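Local coordinates for protein EST1E (Clostridium proteoclasticum, PDB 2WTM) that acts as a promiscuous feruloyl esterase of the alpha/beta-hydrolase fold, hydrolysing ferulic acid esters and probably a range of related substrates, at residues A[144-149]-A[170-175]; A[159-162]-A[166-169]. All coordinates share one frame; numbering follows the deposited sequence.

Interaction 1: A[144-149]-A[170-175]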
loop_
_atom_site.group_PDB
_atom_site.type_symbol
_atom_site.label_atom_id
_atom_site.label_comp_id
_atom_site.label_asym_id
_atom_site.label_seq_id
_atom_site.Cartn_x
_atom_site.Cartn_y
_atom_site.Cartn_z
ATOM N N GLY A 144 8.810 9.850 14.064
ATOM C CA GLY A 144 9.876 8.952 14.529
ATOM C C GLY A 144 9.484 8.126 15.732
ATOM O O GLY A 144 10.348 7.797 16.572
ATOM N N GLU A 145 8.218 7.715 15.859
ATOM C CA GLU A 145 7.894 6.734 16.874
ATOM C C GLU A 145 6.906 5.668 16.347
ATOM O O GLU A 145 6.081 5.944 15.442
ATOM C CB GLU A 145 7.322 7.417 18.100
ATOM C CG GLU A 145 6.636 6.475 19.070
ATOM C CD GLU A 145 6.042 7.145 20.321
ATOM O OE1 GLU A 145 6.470 8.289 20.620
ATOM O OE2 GLU A 145 5.115 6.519 20.934
ATOM N N LEU A 146 6.952 4.489 16.946
ATOM C CA LEU A 146 5.970 3.479 16.687
ATOM C C LEU A 146 5.711 2.763 17.997
ATOM O O LEU A 146 6.594 2.057 18.496
ATOM C CB LEU A 146 6.441 2.454 15.627
ATOM C CG LEU A 146 5.503 1.229 15.435
ATOM C CD1 LEU A 146 4.131 1.676 14.866
ATOM C CD2 LEU A 146 6.182 0.189 14.571
ATOM N N LEU A 147 4.513 2.940 18.517
ATOM C CA LEU A 147 4.035 2.222 19.703
ATOM C C LEU A 147 5.062 2.300 20.853
ATOM O O LEU A 147 5.445 1.266 21.420
ATOM C CB LEU A 147 3.729 0.770 19.318
ATOM C CG LEU A 147 2.656 0.488 18.279
ATOM C CD1 LEU A 147 2.466 -1.020 17.984
ATOM C CD2 LEU A 147 1.304 1.127 18.687
ATOM N N GLY A 148 5.597 3.483 21.111
ATOM C CA GLY A 148 6.585 3.706 22.188
ATOM C C GLY A 148 8.069 3.624 21.833
ATOM O O GLY A 148 8.897 4.183 22.559
ATOM N N LEU A 149 8.421 2.986 20.721
ATOM C CA LEU A 149 9.796 2.995 20.254
ATOM C C LEU A 149 10.067 4.245 19.510
ATOM O O LEU A 149 9.300 4.571 18.617
ATOM C CB LEU A 149 10.097 1.824 19.333
ATOM C CG LEU A 149 10.031 0.444 19.928
ATOM C CD1 LEU A 149 10.301 -0.630 18.888
ATOM C CD2 LEU A 149 11.058 0.332 20.945
ATOM N N GLY A 170 11.845 -2.386 9.266
ATOM C CA GLY A 170 11.521 -0.947 9.171
ATOM C C GLY A 170 10.689 -0.614 7.966
ATOM O O GLY A 170 10.085 0.462 7.928
ATOM N N ASN A 171 10.517 -1.573 7.066
ATOM C CA ASN A 171 9.568 -1.377 5.964
ATOM C C ASN A 171 8.152 -1.055 6.519
ATOM O O ASN A 171 7.385 -0.318 5.908
ATOM C CB ASN A 171 9.430 -2.660 5.111
ATOM C CG ASN A 171 10.673 -2.937 4.281
ATOM O OD1 ASN A 171 11.529 -2.033 4.145
ATOM N ND2 ASN A 171 10.821 -4.158 3.773
ATOM N N TYR A 172 7.775 -1.650 7.647
ATOM C CA TYR A 172 6.478 -1.325 8.279
ATOM C C TYR A 172 6.394 0.230 8.390
ATOM O O TYR A 172 5.350 0.804 8.046
ATOM C CB TYR A 172 6.329 -2.004 9.661
ATOM C CG TYR A 172 5.036 -1.594 10.365
ATOM C CD1 TYR A 172 3.968 -2.409 10.444
ATOM C CD2 TYR A 172 4.909 -0.341 10.915
ATOM C CE1 TYR A 172 2.799 -1.988 11.005
ATOM C CE2 TYR A 172 3.747 0.109 11.478
ATOM C CZ TYR A 172 2.684 -0.733 11.554
ATOM O OH TYR A 172 1.495 -0.326 12.152
ATOM N N VAL A 173 7.438 0.856 8.925
ATOM C CA VAL A 173 7.501 2.318 9.100
ATOM C C VAL A 173 7.550 3.099 7.769
ATOM O O VAL A 173 6.811 4.053 7.606
ATOM C CB VAL A 173 8.696 2.757 10.001
ATOM C CG1 VAL A 173 8.779 4.278 10.184
ATOM C CG2 VAL A 173 8.592 1.983 11.350
ATOM N N ARG A 174 8.372 2.622 6.829
ATOM C CA ARG A 174 8.419 3.229 5.474
ATOM C C ARG A 174 7.047 3.332 4.839
ATOM O O ARG A 174 6.694 4.311 4.237
ATOM C CB ARG A 174 9.382 2.472 4.614
ATOM C CG ARG A 174 10.804 2.410 5.130
ATOM C CD ARG A 174 11.765 1.789 4.223
ATOM N NE ARG A 174 13.109 1.717 4.788
ATOM C CZ ARG A 174 14.019 2.670 4.663
ATOM N NH1 ARG A 174 13.733 3.762 3.976
ATOM N NH2 ARG A 174 15.231 2.531 5.194
ATOM N N VAL A 175 6.262 2.247 4.992
ATOM C CA VAL A 175 4.906 2.205 4.474
ATOM C C VAL A 175 3.973 3.099 5.273
ATOM O O VAL A 175 3.188 3.868 4.747
ATOM C CB VAL A 175 4.394 0.752 4.461
ATOM C CG1 VAL A 175 2.914 0.700 4.239
ATOM C CG2 VAL A 175 5.153 -0.076 3.424
#

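Interaction 2: A[159-162]-A[166-169]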
loop_
_atom_site.group_PDB
_atom_site.type_symbol
_atom_site.label_atom_id
_atom_site.label_comp_id
_atom_site.label_asym_id
_atom_site.label_seq_id
_atom_site.Cartn_x
_atom_site.Cartn_y
_atom_site.Cartn_z
ATOM N N GLU A 159 15.444 -3.056 11.572
ATOM C CA GLU A 159 14.615 -3.937 12.380
ATOM C C GLU A 159 14.353 -3.312 13.749
ATOM O O GLU A 159 15.249 -2.654 14.327
ATOM C CB GLU A 159 15.323 -5.265 12.530
ATOM C CG GLU A 159 14.479 -6.319 13.241
ATOM C CD GLU A 159 15.259 -7.622 13.439
ATOM O OE1 GLU A 159 15.583 -8.294 12.452
ATOM O OE2 GLU A 159 15.572 -7.977 14.585
ATOM N N LEU A 160 13.114 -3.467 14.247
ATOM C CA LEU A 160 12.675 -3.030 15.556
ATOM C C LEU A 160 12.340 -4.281 16.323
ATOM O O LEU A 160 11.691 -5.171 15.776
ATOM C CB LEU A 160 11.428 -2.190 15.493
ATOM C CG LEU A 160 11.729 -0.871 14.785
ATOM C CD1 LEU A 160 11.457 -1.007 13.306
ATOM C CD2 LEU A 160 10.965 0.256 15.390
ATOM N N ASP A 161 12.822 -4.398 17.569
ATOM C CA ASP A 161 12.672 -5.650 18.327
ATOM C C ASP A 161 11.929 -5.277 19.610
ATOM O O ASP A 161 12.419 -4.471 20.416
ATOM C CB ASP A 161 14.046 -6.242 18.697
ATOM C CG ASP A 161 14.669 -7.042 17.605
ATOM O OD1 ASP A 161 14.398 -6.791 16.393
ATOM O OD2 ASP A 161 15.310 -8.077 17.900
ATOM N N ALA A 162 10.690 -5.746 19.756
ATOM C CA ALA A 162 9.865 -5.376 20.906
ATOM C C ALA A 162 8.649 -6.332 20.940
ATOM O O ALA A 162 8.692 -7.374 20.278
ATOM C CB ALA A 162 9.470 -3.945 20.824
ATOM N N ARG A 166 9.134 -10.227 19.512
ATOM C CA ARG A 166 8.862 -10.131 18.082
ATOM C C ARG A 166 9.890 -9.185 17.453
ATOM O O ARG A 166 10.563 -8.372 18.131
ATOM C CB ARG A 166 7.484 -9.551 17.874
ATOM C CG ARG A 166 6.415 -10.584 18.204
ATOM C CD ARG A 166 5.090 -9.962 18.135
ATOM N NE ARG A 166 4.054 -10.986 18.294
ATOM C CZ ARG A 166 3.470 -11.240 19.457
ATOM N NH1 ARG A 166 3.736 -10.513 20.547
ATOM N NH2 ARG A 166 2.536 -12.206 19.523
ATOM N N LYS A 167 9.959 -9.261 16.140
ATOM C CA LYS A 167 10.823 -8.440 15.343
ATOM C C LYS A 167 9.943 -7.780 14.271
ATOM O O LYS A 167 9.038 -8.386 13.771
ATOM C CB LYS A 167 11.839 -9.324 14.610
ATOM C CG LYS A 167 12.758 -10.201 15.410
ATOM C CD LYS A 167 13.651 -10.989 14.464
ATOM C CE LYS A 167 14.766 -11.797 15.127
ATOM N NZ LYS A 167 15.580 -12.452 14.030
ATOM N N LEU A 168 10.304 -6.584 13.864
ATOM C CA LEU A 168 9.546 -5.899 12.828
ATOM C C LEU A 168 10.524 -5.191 11.894
ATOM O O LEU A 168 11.285 -4.341 12.355
ATOM C CB LEU A 168 8.555 -4.940 13.447
ATOM C CG LEU A 168 7.607 -4.188 12.506
ATOM C CD1 LEU A 168 6.622 -5.262 11.892
ATOM C CD2 LEU A 168 6.870 -3.080 13.213
ATOM N N LYS A 169 10.429 -5.439 10.579
ATOM C CA LYS A 169 11.275 -4.713 9.631
ATOM C C LYS A 169 10.868 -3.268 9.506
ATOM O O LYS A 169 9.716 -2.893 9.621
ATOM C CB LYS A 169 11.271 -5.403 8.270
ATOM C CG LYS A 169 11.935 -6.757 8.275
ATOM C CD LYS A 169 11.934 -7.405 6.970
ATOM C CE LYS A 169 12.731 -8.773 7.105
ATOM N NZ LYS A 169 12.525 -9.565 5.821
HETATM O O HOH W 1 17.220 -10.205 13.505
#

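Interaction 1: A[144-149]-A[170-175]
Leu146, whose side chain packs against Tyr172, is held in place by its own backbone: Leu146 N bonds Leu149 O at 2.9 Å, and Leu149 N returns to Leu146 O at 3.0 Å. These two bonds close a tight hairpin, a type I' turn running from Leu146 to Leu149, which presents the leucine to the helix. Both methyls of Leu146 meet the CD2-CE2 bond of the ring, CD1 obliquely 3.8 Å from Tyr172 CE2 and CD2 3.9 Å from Tyr172 CD2. The two side chains cross at about a right angle. Each reaches across because its CG is swung to the far side from the backbone N, with chi1 172° in Leu146 and 176° in Tyr172. Val173 adds a looser touch, its CG2 lying 4.4 Å from Leu146 CD2. No hydrogen bond joins the two segments; branched aliphatic groups and a ring suit this buried place. The Tyr172 hydroxyl is hydrogen-bonded to Gln109 OE1, in a Gly-His-Ser-Gln-Gly sequence that matches the nucleophile elbow of alpha/beta hydrolases, and His77 meets the ring edge-to-face, so the contact probably borders the active-site side of the segment inserted over the core.

Within the turn, Gly148 takes a positive phi (93°) in which a CB would collide with the preceding carbonyl, and its N makes a weak bond to Glu145 OE2 at 3.1 Å. Gly144, similarly left-handed, ends helix 137-143 in a Schellman motif. Beyond Tyr172, the helix turns polar residues outward: Asn171 ND2 is hydrogen-bonded to Asp91 of the second subunit, and Arg174 NH1 forms a salt bridge with Asp123 of the second subunit.

Interaction 2: A[159-162]-A[166-169]
The flat carboxylate of Glu159 has the aliphatic chain of Lys167 over one face, Lys167 CD lying 3.6 Å from Glu159 OE2, while a water sits 2.7 Å from Glu159 OE1. The Asp161 side chain lies alongside that of Lys167, pointing the same way, with OD1 of Asp161 3.9 Å from CG of Lys167. Glu159 gets there with CG anti to its backbone N (chi1 -174°) and an extended chain, crossing the lysine at a slant.

Beneath them is an antiparallel beta hairpin. Leu160 and Leu168 form a hydrogen-bonded pair: Leu160 N to Leu168 O is 2.8 Å and nearly straight at 164°, and the return bond from Leu168 N to Leu160 O is also 2.8 Å but more bent. Ala162 and Arg166 make the second such pair. Side chains alternate, so the leucines face inward, Leu160 onto Leu149 and Leu168 onto His77, whereas the acids and lysines occupy the other face. Lys169 forms a salt bridge with Asp76.

Glu159 OE2 and Asp161 OD1 approach to 2.5 Å, consistent with a shared proton. Since Lys167 NZ stops 4.4 Å from Glu159 OE1, the bridging water, which accepts from NZ at 2.8 Å, probably relays the attraction.

In the fold
After strand 125-131 of the core sheet, the chain leaves for an insertion and rejoins the sheet at strand 192-197; both contacts lie in this excursion, as cap segments do in many alpha/beta hydrolases. Following helix 137-143, the tight hairpin at 144-149 comes first. The chain then makes the second hairpin, closed over three residues by interaction 2, and passes through Gly170 from strand 166-169 into helix 171-176, which returns to the first hairpin in interaction 1. The short closure thus sits wholly within the longer one. Leu146 against Leu168, and Leu149 against Leu160 and Ala162, join the two hairpins into one small apolar cluster.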